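Local coordinates for protein cellulase (Xanthomonas axonopodis pv. citri, PDB 4W7W) that probably hydrolyses the beta-1,4-glucosidic bonds of cellulose, as a family 5 glycoside hydrolase with a cleft for cello-oligosaccharides, at residues D132-L137 with V147-M152; W72-P77 with Q85-L90; T191-W196 with Q249-W254. One frame throughout, in Å; residues are numbered along the deposited sequence.

Contact 1. Residues D132-L137 with V147-M152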
loop_
_atom_site.group_PDB
_atom_site.type_symbol
_atom_site.label_atom_id
_atom_site.label_comp_id
_atom_site.label_asym_id
_atom_site.label_seq_id
_atom_site.Cartn_x
_atom_site.Cartn_y
_atom_site.Cartn_z
ATOM N N ASP A 132 9.096 -5.161 16.178
ATOM C CA ASP A 132 8.901 -4.227 17.284
ATOM C C ASP A 132 8.071 -3.017 16.866
ATOM O O ASP A 132 7.159 -2.590 17.588
ATOM C CB ASP A 132 10.237 -3.773 17.871
ATOM C CG ASP A 132 10.049 -2.825 19.031
ATOM O OD1 ASP A 132 9.737 -3.317 20.146
ATOM O OD2 ASP A 132 10.208 -1.608 18.851
ATOM N N LEU A 133 8.376 -2.465 15.695
ATOM C CA LEU A 133 7.601 -1.361 15.161
ATOM C C LEU A 133 6.121 -1.749 15.109
ATOM O O LEU A 133 5.250 -1.018 15.599
ATOM C CB LEU A 133 8.140 -0.983 13.782
ATOM C CG LEU A 133 7.422 0.103 12.975
ATOM C CD1 LEU A 133 6.114 -0.360 12.344
ATOM C CD2 LEU A 133 7.221 1.372 13.798
ATOM N N TRP A 134 5.831 -2.908 14.511
ATOM C CA TRP A 134 4.447 -3.294 14.340
ATOM C C TRP A 134 3.764 -3.723 15.620
ATOM O O TRP A 134 2.570 -3.531 15.768
ATOM C CB TRP A 134 4.306 -4.333 13.216
ATOM C CG TRP A 134 4.249 -3.674 11.867
ATOM C CD1 TRP A 134 5.194 -3.682 10.893
ATOM C CD2 TRP A 134 3.209 -2.808 11.421
ATOM N NE1 TRP A 134 4.793 -2.892 9.845
ATOM C CE2 TRP A 134 3.576 -2.342 10.152
ATOM C CE3 TRP A 134 1.997 -2.387 11.970
ATOM C CZ2 TRP A 134 2.770 -1.482 9.419
ATOM C CZ3 TRP A 134 1.204 -1.526 11.247
ATOM C CH2 TRP A 134 1.579 -1.082 9.991
ATOM N N ARG A 135 4.508 -4.295 16.567
ATOM C CA ARG A 135 3.969 -4.511 17.910
ATOM C C ARG A 135 3.431 -3.193 18.479
ATOM O O ARG A 135 2.303 -3.119 18.986
ATOM C CB ARG A 135 5.043 -5.072 18.838
ATOM C CG ARG A 135 4.608 -5.215 20.290
ATOM C CD ARG A 135 5.724 -5.731 21.194
ATOM N NE ARG A 135 6.771 -4.733 21.348
ATOM C CZ ARG A 135 6.734 -3.718 22.203
ATOM N NH1 ARG A 135 5.707 -3.574 23.021
ATOM N NH2 ARG A 135 7.726 -2.830 22.204
ATOM N N ARG A 136 4.254 -2.164 18.386
ATOM C CA ARG A 136 3.897 -0.870 18.952
ATOM C C ARG A 136 2.700 -0.255 18.235
ATOM O O ARG A 136 1.800 0.275 18.886
ATOM C CB ARG A 136 5.098 0.048 18.922
ATOM C CG ARG A 136 6.216 -0.394 19.843
ATOM C CD ARG A 136 7.444 0.454 19.650
ATOM N NE ARG A 136 8.600 0.054 20.449
ATOM C CZ ARG A 136 8.820 0.467 21.687
ATOM N NH1 ARG A 136 7.909 1.178 22.325
ATOM N NH2 ARG A 136 9.930 0.119 22.307
ATOM N N LEU A 137 2.679 -0.285 16.907
ATOM C CA LEU A 137 1.527 0.240 16.184
ATOM C C LEU A 137 0.277 -0.573 16.463
ATOM O O LEU A 137 -0.808 -0.010 16.632
ATOM C CB LEU A 137 1.771 0.342 14.681
ATOM C CG LEU A 137 2.792 1.394 14.255
ATOM C CD1 LEU A 137 2.943 1.362 12.742
ATOM C CD2 LEU A 137 2.403 2.785 14.705
ATOM N N VAL A 147 -8.754 0.497 10.990
ATOM C CA VAL A 147 -7.329 0.497 10.677
ATOM C C VAL A 147 -6.878 -0.834 10.094
ATOM O O VAL A 147 -7.194 -1.900 10.642
ATOM C CB VAL A 147 -6.511 0.857 11.925
ATOM C CG1 VAL A 147 -5.025 0.795 11.611
ATOM C CG2 VAL A 147 -6.891 2.233 12.440
ATOM N N ILE A 148 -6.137 -0.740 8.992
ATOM C CA ILE A 148 -5.537 -1.873 8.300
ATOM C C ILE A 148 -4.021 -1.689 8.372
ATOM O O ILE A 148 -3.520 -0.561 8.219
ATOM C CB ILE A 148 -6.033 -1.909 6.832
ATOM C CG1 ILE A 148 -7.546 -2.144 6.784
ATOM C CG2 ILE A 148 -5.291 -2.951 6.033
ATOM C CD1 ILE A 148 -8.171 -1.872 5.437
ATOM N N PHE A 149 -3.289 -2.782 8.624
ATOM C CA PHE A 149 -1.835 -2.690 8.814
ATOM C C PHE A 149 -1.110 -3.068 7.513
ATOM O O PHE A 149 -1.071 -4.235 7.138
ATOM C CB PHE A 149 -1.386 -3.600 9.948
ATOM C CG PHE A 149 -2.028 -3.301 11.279
ATOM C CD1 PHE A 149 -2.374 -2.025 11.682
ATOM C CD2 PHE A 149 -2.231 -4.327 12.174
ATOM C CE1 PHE A 149 -2.920 -1.800 12.937
ATOM C CE2 PHE A 149 -2.781 -4.101 13.435
ATOM C CZ PHE A 149 -3.105 -2.829 13.819
ATOM N N GLY A 150 -0.537 -2.072 6.842
ATOM C CA GLY A 150 0.258 -2.297 5.627
ATOM C C GLY A 150 1.716 -2.474 5.989
ATOM O O GLY A 150 2.474 -1.503 6.105
ATOM N N LEU A 151 2.116 -3.723 6.186
ATOM C CA LEU A 151 3.408 -4.025 6.810
ATOM C C LEU A 151 4.618 -3.313 6.231
ATOM O O LEU A 151 5.496 -2.895 6.976
ATOM C CB LEU A 151 3.681 -5.522 6.776
ATOM C CG LEU A 151 2.664 -6.408 7.490
ATOM C CD1 LEU A 151 3.204 -7.827 7.543
ATOM C CD2 LEU A 151 2.323 -5.858 8.877
ATOM N N MET A 152 4.718 -3.243 4.902
ATOM C CA MET A 152 5.910 -2.651 4.318
ATOM C C MET A 152 5.689 -2.332 2.862
ATOM O O MET A 152 5.342 -3.215 2.076
ATOM C CB MET A 152 7.091 -3.625 4.396
ATOM C CG MET A 152 8.394 -3.072 3.858
ATOM S SD MET A 152 8.991 -1.587 4.689
ATOM C CE MET A 152 9.376 -2.263 6.304
#

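Contact 2. Residues W72-P77 with Q85-L90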
loop_
_atom_site.group_PDB
_atom_site.type_symbol
_atom_site.label_atom_id
_atom_site.label_comp_id
_atom_site.label_asym_id
_atom_site.label_seq_id
_atom_site.Cartn_x
_atom_site.Cartn_y
_atom_site.Cartn_z
ATOM N N TRP A 72 8.868 4.956 8.612
ATOM C CA TRP A 72 9.342 4.276 9.806
ATOM C C TRP A 72 10.222 5.197 10.649
ATOM O O TRP A 72 10.066 5.291 11.860
ATOM C CB TRP A 72 10.088 3.013 9.357
ATOM C CG TRP A 72 10.455 2.044 10.426
ATOM C CD1 TRP A 72 10.291 2.166 11.778
ATOM C CD2 TRP A 72 11.101 0.791 10.206
ATOM N NE1 TRP A 72 10.810 1.062 12.411
ATOM C CE2 TRP A 72 11.299 0.197 11.468
ATOM C CE3 TRP A 72 11.542 0.122 9.059
ATOM C CZ2 TRP A 72 11.929 -1.035 11.614
ATOM C CZ3 TRP A 72 12.186 -1.089 9.203
ATOM C CH2 TRP A 72 12.366 -1.658 10.472
ATOM N N GLU A 73 11.135 5.911 9.998
ATOM C CA GLU A 73 12.077 6.768 10.706
ATOM C C GLU A 73 11.413 7.938 11.405
ATOM O O GLU A 73 11.966 8.469 12.376
ATOM C CB GLU A 73 13.123 7.309 9.746
ATOM C CG GLU A 73 13.969 6.246 9.058
ATOM C CD GLU A 73 13.389 5.702 7.757
ATOM O OE1 GLU A 73 12.195 5.909 7.448
ATOM O OE2 GLU A 73 14.134 5.003 7.039
ATOM N N ARG A 74 10.251 8.371 10.892
ATOM C CA ARG A 74 9.532 9.486 11.485
ATOM C C ARG A 74 8.614 9.040 12.615
ATOM O O ARG A 74 8.436 9.801 13.578
ATOM C CB ARG A 74 8.765 10.271 10.414
ATOM C CG ARG A 74 9.711 10.982 9.467
ATOM C CD ARG A 74 9.011 11.808 8.394
ATOM N NE ARG A 74 10.014 12.536 7.622
ATOM C CZ ARG A 74 9.975 12.775 6.315
ATOM N NH1 ARG A 74 8.941 12.421 5.568
ATOM N NH2 ARG A 74 11.003 13.399 5.752
ATOM N N VAL A 75 8.060 7.821 12.541
ATOM C CA VAL A 75 7.220 7.347 13.629
ATOM C C VAL A 75 8.017 6.672 14.740
ATOM O O VAL A 75 7.542 6.586 15.871
ATOM C CB VAL A 75 6.093 6.432 13.095
ATOM C CG1 VAL A 75 6.570 5.015 12.840
ATOM C CG2 VAL A 75 4.893 6.447 14.024
ATOM N N GLN A 76 9.216 6.184 14.425
ATOM C CA GLN A 76 10.061 5.477 15.405
ATOM C C GLN A 76 11.494 5.890 15.164
ATOM O O GLN A 76 12.211 5.214 14.434
ATOM C CB GLN A 76 9.895 3.955 15.305
ATOM C CG GLN A 76 10.513 3.232 16.487
ATOM C CD GLN A 76 10.449 1.710 16.376
ATOM O OE1 GLN A 76 10.512 1.145 15.279
ATOM N NE2 GLN A 76 10.314 1.039 17.496
ATOM N N PRO A 77 11.918 7.011 15.789
ATOM C CA PRO A 77 13.218 7.594 15.450
ATOM C C PRO A 77 14.446 6.809 15.904
ATOM O O PRO A 77 15.550 7.111 15.457
ATOM C CB PRO A 77 13.187 8.979 16.116
ATOM C CG PRO A 77 11.780 9.241 16.470
ATOM C CD PRO A 77 11.070 7.937 16.560
ATOM N N GLN A 85 5.567 10.715 19.538
ATOM C CA GLN A 85 4.183 11.050 19.859
ATOM C C GLN A 85 3.581 12.055 18.889
ATOM O O GLN A 85 2.399 11.971 18.572
ATOM C CB GLN A 85 4.055 11.528 21.299
ATOM C CG GLN A 85 4.391 10.446 22.305
ATOM C CD GLN A 85 3.547 9.201 22.150
ATOM O OE1 GLN A 85 4.066 8.111 21.855
ATOM N NE2 GLN A 85 2.251 9.352 22.290
ATOM N N ALA A 86 4.376 12.993 18.396
ATOM C CA ALA A 86 3.850 13.943 17.408
ATOM C C ALA A 86 3.469 13.221 16.127
ATOM O O ALA A 86 2.411 13.493 15.560
ATOM C CB ALA A 86 4.850 15.046 17.114
ATOM N N GLN A 87 4.301 12.282 15.678
ATOM C CA GLN A 87 3.989 11.560 14.463
ATOM C C GLN A 87 2.748 10.684 14.648
ATOM O O GLN A 87 1.881 10.624 13.789
ATOM C CB GLN A 87 5.173 10.730 14.000
ATOM C CG GLN A 87 5.071 10.293 12.550
ATOM C CD GLN A 87 5.340 11.357 11.490
ATOM O OE1 GLN A 87 5.078 11.114 10.319
ATOM N NE2 GLN A 87 5.897 12.490 11.863
ATOM N N LEU A 88 2.690 10.001 15.791
ATOM C CA LEU A 88 1.533 9.191 16.104
ATOM C C LEU A 88 0.278 10.055 16.123
ATOM O O LEU A 88 -0.785 9.645 15.654
ATOM C CB LEU A 88 1.761 8.495 17.431
ATOM C CG LEU A 88 0.671 7.562 17.897
ATOM C CD1 LEU A 88 0.465 6.438 16.884
ATOM C CD2 LEU A 88 1.047 7.047 19.273
ATOM N N GLY A 89 0.395 11.256 16.669
ATOM C CA GLY A 89 -0.734 12.163 16.706
ATOM C C GLY A 89 -1.238 12.539 15.326
ATOM O O GLY A 89 -2.434 12.637 15.104
ATOM N N LEU A 90 -0.316 12.739 14.388
ATOM C CA LEU A 90 -0.687 13.049 13.015
ATOM C C LEU A 90 -1.437 11.886 12.393
ATOM O O LEU A 90 -2.438 12.075 11.690
ATOM C CB LEU A 90 0.558 13.409 12.202
ATOM C CG LEU A 90 1.156 14.777 12.564
ATOM C CD1 LEU A 90 2.599 14.889 12.102
ATOM C CD2 LEU A 90 0.329 15.912 11.971
#

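Contact 3. Residues T191-W196 with Q249-W254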
loop_
_atom_site.group_PDB
_atom_site.type_symbol
_atom_site.label_atom_id
_atom_site.label_comp_id
_atom_site.label_asym_id
_atom_site.label_seq_id
_atom_site.Cartn_x
_atom_site.Cartn_y
_atom_site.Cartn_z
ATOM N N THR A 191 7.024 -6.141 -4.577
ATOM C CA THR A 191 5.733 -6.798 -4.515
ATOM C C THR A 191 4.920 -6.685 -5.806
ATOM O O THR A 191 3.704 -6.559 -5.805
ATOM C CB THR A 191 4.981 -6.408 -3.211
ATOM O OG1 THR A 191 4.121 -7.484 -2.867
ATOM C CG2 THR A 191 4.230 -5.060 -3.224
ATOM N N GLY A 192 5.598 -6.800 -6.938
ATOM C CA GLY A 192 4.902 -6.700 -8.214
ATOM C C GLY A 192 3.975 -7.879 -8.438
ATOM O O GLY A 192 4.365 -9.030 -8.273
ATOM N N ALA A 193 2.751 -7.619 -8.893
ATOM C CA ALA A 193 1.871 -8.737 -9.225
ATOM C C ALA A 193 2.468 -9.563 -10.355
ATOM O O ALA A 193 2.450 -10.786 -10.332
ATOM C CB ALA A 193 0.487 -8.255 -9.611
ATOM N N HIS A 194 2.978 -8.866 -11.359
ATOM C CA HIS A 194 3.502 -9.498 -12.563
ATOM C C HIS A 194 4.577 -10.551 -12.313
ATOM O O HIS A 194 4.649 -11.525 -13.051
ATOM C CB HIS A 194 4.035 -8.429 -13.537
ATOM C CG HIS A 194 5.166 -7.625 -12.981
ATOM N ND1 HIS A 194 6.484 -7.933 -13.230
ATOM C CD2 HIS A 194 5.181 -6.583 -12.109
ATOM C CE1 HIS A 194 7.262 -7.099 -12.566
ATOM N NE2 HIS A 194 6.494 -6.259 -11.893
ATOM N N SER A 195 5.427 -10.321 -11.311
ATOM C CA SER A 195 6.589 -11.149 -11.061
ATOM C C SER A 195 6.392 -12.095 -9.889
ATOM O O SER A 195 7.352 -12.740 -9.439
ATOM C CB SER A 195 7.788 -10.267 -10.805
ATOM O OG SER A 195 7.477 -9.390 -9.738
ATOM N N TRP A 196 5.162 -12.218 -9.398
ATOM C CA TRP A 196 4.878 -12.972 -8.183
ATOM C C TRP A 196 5.401 -14.404 -8.246
ATOM O O TRP A 196 5.841 -14.948 -7.223
ATOM C CB TRP A 196 3.374 -12.985 -7.928
ATOM C CG TRP A 196 2.982 -13.368 -6.548
ATOM C CD1 TRP A 196 2.448 -14.538 -6.136
ATOM C CD2 TRP A 196 3.083 -12.536 -5.390
ATOM N NE1 TRP A 196 2.207 -14.498 -4.794
ATOM C CE2 TRP A 196 2.580 -13.279 -4.305
ATOM C CE3 TRP A 196 3.514 -11.222 -5.170
ATOM C CZ2 TRP A 196 2.486 -12.757 -3.021
ATOM C CZ3 TRP A 196 3.428 -10.708 -3.898
ATOM C CH2 TRP A 196 2.912 -11.481 -2.836
ATOM N N GLN A 249 -3.131 -11.776 -13.702
ATOM C CA GLN A 249 -3.698 -13.123 -13.773
ATOM C C GLN A 249 -2.951 -14.147 -12.921
ATOM O O GLN A 249 -3.583 -14.952 -12.246
ATOM C CB GLN A 249 -3.783 -13.634 -15.220
ATOM C CG GLN A 249 -4.842 -12.927 -16.015
ATOM C CD GLN A 249 -5.132 -13.617 -17.322
ATOM O OE1 GLN A 249 -4.888 -14.822 -17.482
ATOM N NE2 GLN A 249 -5.686 -12.884 -18.241
ATOM N N GLY A 250 -1.620 -14.181 -13.002
ATOM C CA GLY A 250 -0.865 -15.196 -12.267
ATOM C C GLY A 250 -1.005 -15.078 -10.752
ATOM O O GLY A 250 -1.190 -16.072 -10.051
ATOM N N PHE A 251 -0.951 -13.836 -10.274
ATOM C CA PHE A 251 -1.169 -13.531 -8.871
ATOM C C PHE A 251 -2.581 -13.895 -8.445
ATOM O O PHE A 251 -2.765 -14.507 -7.386
ATOM C CB PHE A 251 -0.851 -12.053 -8.631
ATOM C CG PHE A 251 -1.100 -11.584 -7.228
ATOM C CD1 PHE A 251 -0.280 -11.973 -6.180
ATOM C CD2 PHE A 251 -2.158 -10.740 -6.944
ATOM C CE1 PHE A 251 -0.513 -11.509 -4.898
ATOM C CE2 PHE A 251 -2.394 -10.282 -5.661
ATOM C CZ PHE A 251 -1.558 -10.664 -4.644
ATOM N N THR A 252 -3.565 -13.541 -9.268
ATOM C CA THR A 252 -4.952 -13.875 -8.964
ATOM C C THR A 252 -5.121 -15.386 -8.822
ATOM O O THR A 252 -5.768 -15.875 -7.889
ATOM C CB THR A 252 -5.869 -13.315 -10.064
ATOM O OG1 THR A 252 -5.744 -11.891 -10.094
ATOM C CG2 THR A 252 -7.317 -13.676 -9.851
ATOM N N SER A 253 -4.507 -16.141 -9.735
ATOM C CA SER A 253 -4.602 -17.590 -9.648
ATOM C C SER A 253 -3.946 -18.112 -8.366
ATOM O O SER A 253 -4.468 -19.006 -7.716
ATOM C CB SER A 253 -3.970 -18.267 -10.864
ATOM O OG SER A 253 -4.316 -19.638 -10.915
ATOM N N TRP A 254 -2.783 -17.557 -8.021
ATOM C CA TRP A 254 -2.088 -17.962 -6.801
ATOM C C TRP A 254 -2.971 -17.741 -5.574
ATOM O O TRP A 254 -3.037 -18.588 -4.687
ATOM C CB TRP A 254 -0.777 -17.203 -6.683
ATOM C CG TRP A 254 0.003 -17.561 -5.470
ATOM C CD1 TRP A 254 0.853 -18.619 -5.333
ATOM C CD2 TRP A 254 0.000 -16.881 -4.208
ATOM N NE1 TRP A 254 1.380 -18.634 -4.066
ATOM C CE2 TRP A 254 0.884 -17.570 -3.362
ATOM C CE3 TRP A 254 -0.656 -15.753 -3.708
ATOM C CZ2 TRP A 254 1.125 -17.172 -2.048
ATOM C CZ3 TRP A 254 -0.402 -15.360 -2.406
ATOM C CH2 TRP A 254 0.480 -16.061 -1.599
HETATM O O HOH W 1 0.693 -12.210 -11.946
#

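Contact 1. Residues D132-L137 with V147-M152
The indole of W134 lies between helix 127-141 and the C-terminal end of strand 147-150 with the loop that follows, and both of its faces are covered. L133 CD1 and L137 CD1, from the same helix, lie over one face, each toward the rim, while the opposite face receives L151 CD2. That methyl makes a CH-pi contact 3.9 Å from the centroid of the five-membered ring and only 6° off its normal. L151 reaches this place because CG stands anti to the carbonyl carbon (chi1 -60°), which brings the branch round to the indole. The far end of the six-membered ring meets F149: W134 CZ3 comes to 3.6 Å from F149 CB, and the phenyl ring lies obliquely to the six-membered ring, neither stacked nor edge-on, with centroids 5.4 Å apart. W134 CZ2 also approaches G150 O at 3.3 Å.

The one polar group of the indole is used as well. W134 NE1 donates to L151 O across 3.0 Å, with an N-H...O angle of 151°; the carbonyl is met in its own plane on a lone pair, although the acceptor sits a little out of the ring plane. T170 of helix 160-176 also touches W134, and the backbone of F149 and G150 is hydrogen-bonded to the flanking barrel strands.

Away from the strand, D132 holds R135 and R136, its OD1 2.9 Å from R135 NH2 and its OD2 2.8 Å from R136 NE; OD2 also meets Q76. Helix 127-141 is the helix that precedes the fourth strand, 147-150, of the (beta/alpha)8 barrel. Leucine methyls clasp the two faces of the indole while one N-H...O bond leaves from its rim, satisfying a buried N-H and a loop carbonyl together and fixing the rotation of the ring about its side-chain bonds.

Contact 2. Residues W72-P77 with Q85-L90
Q87 carries nearly all of the meeting between W72-P77 and the first turns of helix 85-100, pressing its aliphatic carbons on R74 and V75. The helix starts at Q85 and A86, and their backbone carbonyls accept from G89 N and L90 N. Next comes Q87, whose CA lies 5.4 Å from V75 CA and whose CB points at the short helix. This CB rests 3.4 Å from R74 O, and Q87 CG lies 3.8 Å from V75 CA, the side chain crossing that of the valine at about a right angle. With CG anti to the backbone N (chi1 -163°) the chain lies against R74 O and V75, and the bend at chi2 (75°) then turns the amide alongside R74, with Q87 CD 3.8 Å from R74 CB. Beyond the two segments Q87 OE1 pairs with the hydroxyl of Y49. The backbone N of Q87 is bound separately by the carboxylate of D84. Further along, L88 packs on E140 of helix 127-141.

R74 meets Q87 through its CB and its backbone carbonyl. Its chain then runs extended from CG to NE, away from Q87, and the guanidinium holds the carbonyls of A32, K38 and P40 in the loop after strand 24-29. That loop also carries the sugar-pocket residues E33, F34 and N35, consistent with a second-shell role for R74.

The turn 72-76 is closed on itself by Q76 N to W72 O and by W72 NE1, which donates to Q76 OE1 at 2.9 Å in the plane of both indole and amide, with an N-H...O angle of 161°. Helix 72-75 follows directly on barrel strand 65-70; the contact therefore joins the end of that strand to helix 85-100, which leads on to strand 104-109, with helix 127-141 packing against W72, Q76 and L88.

Contact 3. Residues T191-W196 with Q249-W254
A193 to W196 form a type I beta turn, closed by W196 N bonding A193 O at 3.2 Å, and this turn faces the helix 249-254 where the latter is kinked at G250 and F251. One water bridges turn and helix at the kink: it donates to A193 O (2.8 Å) and accepts from F251 N (2.9 Å), so a helical N-H that lacks its usual partner is satisfied. Beside this bridge A193 CB packs on F251 CB at 4.1 Å.

The larger part of the interface is an aromatic cluster of W196, F251 and W254. F251 turns its edge to the face of W196, F251 CD1 lying 3.5 Å from W196 CD2, in a T-shaped pair with planes at 77°. In a (beta/alpha)8 barrel this is the loop after the fifth strand, 183-186, resting on the helix 243-258 that follows the sixth, 219-226. W196 in turn presents its own edge to the face of W254, planes at 65°, with W196 NE1 3.3 Å from W254 CD2. All three aromatic side chains hold CG anti to the backbone N (chi1 -163° in W196), which extends the rings between the turn and the helix. The N-H of W254 goes to E210, while H194, in the same turn, touches a bound glucose and stacks on Y231.

Overall arrangement
Along the chain the contacts follow in series, contact 2, then contact 1, then contact 3, all in one (beta/alpha)8 fold. Contacts 1 and 2 lie on one flank of the barrel, their centres 13 Å apart, and they touch: D132 OD2 of contact 1 lies 3.0 Å from Q76 NE2 of contact 2, a probable hydrogen bond, and L133 packs on W72 and Q76. Helix 127-141 is thereby tied to the segment that follows strand 65-70, on which helix 85-100 also packs; strand 104-109 lies between strands 65-70 and 147-150. Contact 3 lies on the opposite side of the chain's centre from contact 2, centres about 33 Å apart, and about 24 Å from contact 1. It carries H194, seen touching the bound sugar.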